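PDB 3LM3: uncharacterized protein from Parabacteroides distasonis, which is of unknown function but is probably a carbohydrate-active enzyme, a putative glycoside hydrolase or deacetylase. Local coordinates for residues P188-C200 against D208-F222. Numbering follows the deposited sequence.
Sequences PSYPFYPSTEHFC and DFIDCVNLDGWTMDF
Tyr193 and Phe209 supply the main aromatic contact: Phe209 CZ stands over the centre of the tyrosine ring, 3.4 Å from Tyr193 CG, and the ring planes meet at 47°, an oblique pairing. With CG beside its backbone N (chi1 -65°), Tyr193 runs alongside Asp211, and a water joins Tyr193 OH to Asp211 OD1; the hydroxyl also bonds Tyr333 O, while Arg330 pairs with Asp211 OD2. A leucine here would probably leave the water and Tyr333 O without the hydroxyl they share, and take away the flat face under Phe209 CZ. Pro191 CG packs against Leu215 CD2 (3.6 Å) as an apolar pair, and Asn214 CB makes a CH-pi contact over one face of Phe192.

Among the hydrogen bonds, Asn214 N reaches Phe192 O at 2.9 Å and is nearly straight (168°). Asn214 ND2 gives a weak bond to Phe199 O; the side-chain amide has its stronger partner at Ala171. Ser195 OG, anti to its own N, donates to Asp208 OD2 over 2.7 Å on the anti side of the carboxylate and accepts from Glu197 N, forming an ST turn; Thr196 N binds Asp208 O at 2.9 Å.

Water also bridges Ser189 O to Asp216 OD2, though Asp216 is held more strongly by Trp174. Strand 213-216 pairs in parallel with strand 168-172, and residues 188-200 fold back antiparallel along it as a largely irregular, buried loop in the putative hydrolase/deacetylase domain.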
loop_
_atom_site.group_PDB
_atom_site.type_symbol
_atom_site.label_atom_id
_atom_site.label_comp_id
_atom_site.label_asym_id
_atom_site.label_seq_id
_atom_site.Cartn_x
_atom_site.Cartn_y
_atom_site.Cartn_z
ATOM N N PRO A 188 7.880 7.679 0.861
ATOM C CA PRO A 188 8.467 6.385 1.218
ATOM C C PRO A 188 7.469 5.268 1.023
ATOM O O PRO A 188 6.262 5.489 1.067
ATOM C CB PRO A 188 8.796 6.519 2.726
ATOM C CG PRO A 188 8.823 8.031 2.965
ATOM C CD PRO A 188 7.744 8.559 2.047
ATOM N N SER A 189 7.969 4.055 0.797
ATOM C CA SER A 189 7.114 2.890 0.656
ATOM C C SER A 189 6.924 2.153 1.965
ATOM O O SER A 189 6.009 1.350 2.074
ATOM C CB SER A 189 7.637 1.960 -0.411
ATOM O OG SER A 189 8.830 1.326 -0.016
ATOM N N TYR A 190 7.773 2.388 2.941
ATOM C CA TYR A 190 7.631 1.797 4.271
ATOM C C TYR A 190 7.040 2.844 5.202
ATOM O O TYR A 190 6.823 4.014 4.801
ATOM C CB TYR A 190 8.967 1.231 4.771
ATOM C CG TYR A 190 9.167 -0.285 4.627
ATOM C CD1 TYR A 190 8.530 -1.028 3.627
ATOM C CD2 TYR A 190 10.052 -0.940 5.475
ATOM C CE1 TYR A 190 8.730 -2.391 3.521
ATOM C CE2 TYR A 190 10.266 -2.310 5.378
ATOM C CZ TYR A 190 9.615 -3.030 4.384
ATOM O OH TYR A 190 9.896 -4.380 4.225
ATOM N N PRO A 191 6.723 2.443 6.442
ATOM C CA PRO A 191 5.853 3.299 7.250
ATOM C C PRO A 191 6.526 4.584 7.682
ATOM O O PRO A 191 7.740 4.632 7.912
ATOM C CB PRO A 191 5.535 2.435 8.462
ATOM C CG PRO A 191 5.639 1.028 7.893
ATOM C CD PRO A 191 6.845 1.082 7.008
ATOM N N PHE A 192 5.728 5.649 7.771
ATOM C CA PHE A 192 6.214 6.948 8.228
ATOM C C PHE A 192 5.073 7.749 8.831
ATOM O O PHE A 192 3.908 7.450 8.580
ATOM C CB PHE A 192 6.858 7.750 7.076
ATOM C CG PHE A 192 5.901 8.087 5.934
ATOM C CD1 PHE A 192 5.591 7.141 4.982
ATOM C CD2 PHE A 192 5.322 9.352 5.822
ATOM C CE1 PHE A 192 4.732 7.430 3.939
ATOM C CE2 PHE A 192 4.443 9.639 4.780
ATOM C CZ PHE A 192 4.137 8.679 3.853
ATOM N N TYR A 193 5.428 8.769 9.616
ATOM C CA TYR A 193 4.454 9.763 10.104
ATOM C C TYR A 193 4.387 10.906 9.089
ATOM O O TYR A 193 5.409 11.528 8.786
ATOM C CB TYR A 193 4.898 10.289 11.457
ATOM C CG TYR A 193 4.927 9.295 12.592
ATOM C CD1 TYR A 193 3.768 8.884 13.215
ATOM C CD2 TYR A 193 6.124 8.833 13.092
ATOM C CE1 TYR A 193 3.800 8.040 14.291
ATOM C CE2 TYR A 193 6.166 7.948 14.172
ATOM C CZ TYR A 193 5.016 7.584 14.789
ATOM O OH TYR A 193 4.994 6.707 15.878
ATOM N N PRO A 194 3.197 11.179 8.540
ATOM C CA PRO A 194 3.081 12.210 7.519
ATOM C C PRO A 194 3.126 13.630 8.115
ATOM O O PRO A 194 2.839 13.845 9.301
ATOM C CB PRO A 194 1.727 11.920 6.897
ATOM C CG PRO A 194 0.914 11.367 8.086
ATOM C CD PRO A 194 1.891 10.551 8.844
ATOM N N SER A 195 3.501 14.559 7.257
ATOM C CA SER A 195 3.485 15.986 7.545
ATOM C C SER A 195 2.098 16.599 7.350
ATOM O O SER A 195 1.354 16.219 6.443
ATOM C CB SER A 195 4.420 16.657 6.552
ATOM O OG SER A 195 4.514 18.061 6.726
ATOM N N THR A 196 1.772 17.613 8.168
ATOM C CA THR A 196 0.578 18.401 7.922
ATOM C C THR A 196 0.598 19.063 6.528
ATOM O O THR A 196 -0.462 19.395 5.983
ATOM C CB THR A 196 0.402 19.474 9.022
ATOM O OG1 THR A 196 1.585 20.235 9.151
ATOM C CG2 THR A 196 0.070 18.820 10.384
ATOM N N GLU A 197 1.779 19.180 5.932
ATOM C CA GLU A 197 1.901 19.729 4.588
ATOM C C GLU A 197 1.391 18.820 3.482
ATOM O O GLU A 197 0.893 19.308 2.484
ATOM C CB GLU A 197 3.353 20.079 4.272
ATOM C CG GLU A 197 3.914 21.190 5.143
ATOM C CD GLU A 197 5.365 21.515 4.860
ATOM O OE1 GLU A 197 5.929 21.028 3.835
ATOM O OE2 GLU A 197 5.959 22.222 5.695
ATOM N N HIS A 198 1.585 17.501 3.614
ATOM C CA HIS A 198 1.370 16.593 2.509
ATOM C C HIS A 198 1.472 15.150 3.000
ATOM O O HIS A 198 2.462 14.780 3.651
ATOM C CB HIS A 198 2.416 16.833 1.421
ATOM C CG HIS A 198 2.031 16.283 0.082
ATOM N ND1 HIS A 198 1.909 14.929 -0.193
ATOM C CD2 HIS A 198 1.754 16.927 -1.081
ATOM C CE1 HIS A 198 1.561 14.782 -1.461
ATOM N NE2 HIS A 198 1.488 15.980 -2.026
ATOM N N PHE A 199 0.447 14.366 2.663
ATOM C CA PHE A 199 0.355 12.977 3.095
ATOM C C PHE A 199 1.526 12.095 2.623
ATOM O O PHE A 199 1.792 11.057 3.229
ATOM C CB PHE A 199 -1.016 12.352 2.717
ATOM C CG PHE A 199 -1.156 11.933 1.274
ATOM C CD1 PHE A 199 -1.157 12.856 0.254
ATOM C CD2 PHE A 199 -1.403 10.602 0.955
ATOM C CE1 PHE A 199 -1.325 12.453 -1.069
ATOM C CE2 PHE A 199 -1.597 10.198 -0.365
ATOM C CZ PHE A 199 -1.519 11.116 -1.385
ATOM N N CYS A 200 2.217 12.482 1.539
ATOM C CA CYS A 200 3.364 11.735 1.026
ATOM C C CYS A 200 4.701 12.148 1.657
ATOM O O CYS A 200 5.742 11.487 1.430
ATOM C CB CYS A 200 3.494 11.954 -0.472
ATOM S SG CYS A 200 2.244 11.090 -1.451
ATOM N N ASP A 208 4.967 20.028 12.353
ATOM C CA ASP A 208 4.170 19.446 11.286
ATOM C C ASP A 208 3.828 17.970 11.520
ATOM O O ASP A 208 3.364 17.283 10.613
ATOM C CB ASP A 208 4.849 19.671 9.911
ATOM C CG ASP A 208 6.129 18.902 9.744
ATOM O OD1 ASP A 208 6.872 18.713 10.736
ATOM O OD2 ASP A 208 6.427 18.509 8.596
ATOM N N PHE A 209 3.964 17.503 12.758
ATOM C CA PHE A 209 3.830 16.074 13.056
ATOM C C PHE A 209 2.361 15.660 13.069
ATOM O O PHE A 209 1.499 16.359 13.649
ATOM C CB PHE A 209 4.470 15.758 14.409
ATOM C CG PHE A 209 4.675 14.278 14.668
ATOM C CD1 PHE A 209 5.715 13.584 14.056
ATOM C CD2 PHE A 209 3.825 13.603 15.524
ATOM C CE1 PHE A 209 5.920 12.226 14.319
ATOM C CE2 PHE A 209 4.013 12.240 15.778
ATOM C CZ PHE A 209 5.056 11.564 15.186
ATOM N N ILE A 210 2.057 14.525 12.457
ATOM C CA ILE A 210 0.762 13.866 12.627
ATOM C C ILE A 210 1.022 12.459 13.191
ATOM O O ILE A 210 1.792 11.684 12.601
ATOM C CB ILE A 210 0.041 13.712 11.274
ATOM C CG1 ILE A 210 -0.269 15.074 10.650
ATOM C CG2 ILE A 210 -1.249 12.876 11.425
ATOM C CD1 ILE A 210 -0.736 14.978 9.198
ATOM N N ASP A 211 0.390 12.126 14.308
ATOM C CA ASP A 211 0.566 10.824 14.969
ATOM C C ASP A 211 -0.334 9.773 14.307
ATOM O O ASP A 211 -1.240 9.222 14.925
ATOM C CB ASP A 211 0.311 10.965 16.473
ATOM C CG ASP A 211 0.671 9.720 17.260
ATOM O OD1 ASP A 211 1.354 8.824 16.752
ATOM O OD2 ASP A 211 0.238 9.632 18.424
ATOM N N CYS A 212 -0.056 9.485 13.040
ATOM C CA CYS A 212 -0.738 8.459 12.317
ATOM C C CYS A 212 0.297 7.823 11.406
ATOM O O CYS A 212 1.010 8.515 10.678
ATOM C CB CYS A 212 -1.874 9.053 11.483
ATOM S SG CYS A 212 -2.966 7.776 10.737
ATOM N N VAL A 213 0.388 6.521 11.464
ATOM C CA VAL A 213 1.332 5.778 10.636
ATOM C C VAL A 213 0.695 5.601 9.265
ATOM O O VAL A 213 -0.422 5.091 9.123
ATOM C CB VAL A 213 1.598 4.381 11.240
ATOM C CG1 VAL A 213 2.624 3.608 10.378
ATOM C CG2 VAL A 213 2.074 4.492 12.672
ATOM N N ASN A 214 1.405 6.009 8.226
ATOM C CA ASN A 214 0.906 5.926 6.859
ATOM C C ASN A 214 1.488 4.679 6.175
ATOM O O ASN A 214 2.699 4.566 6.014
ATOM C CB ASN A 214 1.240 7.200 6.061
ATOM C CG ASN A 214 0.428 7.308 4.809
ATOM O OD1 ASN A 214 -0.331 6.402 4.498
ATOM N ND2 ASN A 214 0.548 8.432 4.068
ATOM N N LEU A 215 0.604 3.775 5.797
ATOM C CA LEU A 215 0.916 2.481 5.213
ATOM C C LEU A 215 0.544 2.359 3.750
ATOM O O LEU A 215 -0.582 2.634 3.326
ATOM C CB LEU A 215 0.169 1.350 5.936
ATOM C CG LEU A 215 0.501 1.179 7.414
ATOM C CD1 LEU A 215 -0.262 -0.028 7.991
ATOM C CD2 LEU A 215 2.027 1.005 7.629
ATOM N N ASP A 216 1.498 1.879 2.966
ATOM C CA ASP A 216 1.260 1.333 1.625
ATOM C C ASP A 216 0.211 0.225 1.623
ATOM O O ASP A 216 -0.019 -0.427 2.649
ATOM C CB ASP A 216 2.582 0.808 1.073
ATOM C CG ASP A 216 2.592 0.606 -0.443
ATOM O OD1 ASP A 216 1.710 1.134 -1.186
ATOM O OD2 ASP A 216 3.507 -0.139 -0.901
ATOM N N GLY A 217 -0.378 -0.011 0.459
ATOM C CA GLY A 217 -1.438 -0.994 0.257
ATOM C C GLY A 217 -1.040 -2.283 -0.458
ATOM O O GLY A 217 -1.576 -3.347 -0.147
ATOM N N TRP A 218 -0.166 -2.172 -1.475
ATOM C CA TRP A 218 0.305 -3.297 -2.272
ATOM C C TRP A 218 1.811 -3.222 -2.476
ATOM O O TRP A 218 2.321 -2.313 -3.137
ATOM C CB TRP A 218 -0.327 -3.329 -3.673
ATOM C CG TRP A 218 -1.805 -3.424 -3.813
ATOM C CD1 TRP A 218 -2.517 -4.548 -4.118
ATOM C CD2 TRP A 218 -2.749 -2.362 -3.721
ATOM N NE1 TRP A 218 -3.845 -4.247 -4.217
ATOM C CE2 TRP A 218 -4.014 -2.906 -4.002
ATOM C CE3 TRP A 218 -2.644 -1.001 -3.448
ATOM C CZ2 TRP A 218 -5.176 -2.138 -3.978
ATOM C CZ3 TRP A 218 -3.806 -0.232 -3.438
ATOM C CH2 TRP A 218 -5.056 -0.816 -3.693
ATOM N N THR A 219 2.545 -4.195 -1.994
ATOM C CA THR A 219 3.993 -4.203 -2.186
ATOM C C THR A 219 4.316 -4.336 -3.675
ATOM O O THR A 219 3.879 -5.284 -4.327
ATOM C CB THR A 219 4.632 -5.334 -1.396
ATOM O OG1 THR A 219 4.309 -5.168 -0.004
ATOM C CG2 THR A 219 6.160 -5.368 -1.605
HETATM N N MSE A 220 5.118 -3.396 -4.164
HETATM C CA MSE A 220 5.543 -3.361 -5.561
HETATM C C MSE A 220 6.859 -4.077 -5.811
HETATM O O MSE A 220 7.760 -4.078 -4.971
HETATM C CB MSE A 220 5.716 -1.928 -6.025
HETATM C CG MSE A 220 4.448 -1.141 -6.103
HETATM SE SE MSE A 220 3.219 -1.828 -7.411
HETATM C CE MSE A 220 2.152 -2.891 -6.295
ATOM N N ASP A 221 6.981 -4.618 -7.023
ATOM C CA ASP A 221 8.301 -4.940 -7.560
ATOM C C ASP A 221 8.862 -3.596 -7.995
ATOM O O ASP A 221 8.348 -2.965 -8.913
ATOM C CB ASP A 221 8.149 -5.908 -8.718
ATOM C CG ASP A 221 9.500 -6.324 -9.316
ATOM O OD1 ASP A 221 10.415 -5.466 -9.342
ATOM O OD2 ASP A 221 9.655 -7.514 -9.737
ATOM N N PHE A 222 9.930 -3.157 -7.328
ATOM C CA PHE A 222 10.460 -1.817 -7.570
ATOM C C PHE A 222 10.874 -1.592 -9.021
ATOM O O PHE A 222 10.738 -0.485 -9.554
ATOM C CB PHE A 222 11.661 -1.525 -6.665
ATOM C CG PHE A 222 11.325 -1.341 -5.211
ATOM C CD1 PHE A 222 10.470 -0.337 -4.809
ATOM C CD2 PHE A 222 11.998 -2.055 -4.231
ATOM C CE1 PHE A 222 10.217 -0.118 -3.477
ATOM C CE2 PHE A 222 11.744 -1.834 -2.881
ATOM C CZ PHE A 222 10.887 -0.843 -2.512
HETATM O O HOH W 1 5.469 -1.025 0.797
HETATM O O HOH W 2 4.010 2.852 4.074
HETATM O O HOH W 3 3.611 7.926 17.986
HETATM O O HOH W 4 7.749 20.474 7.150
#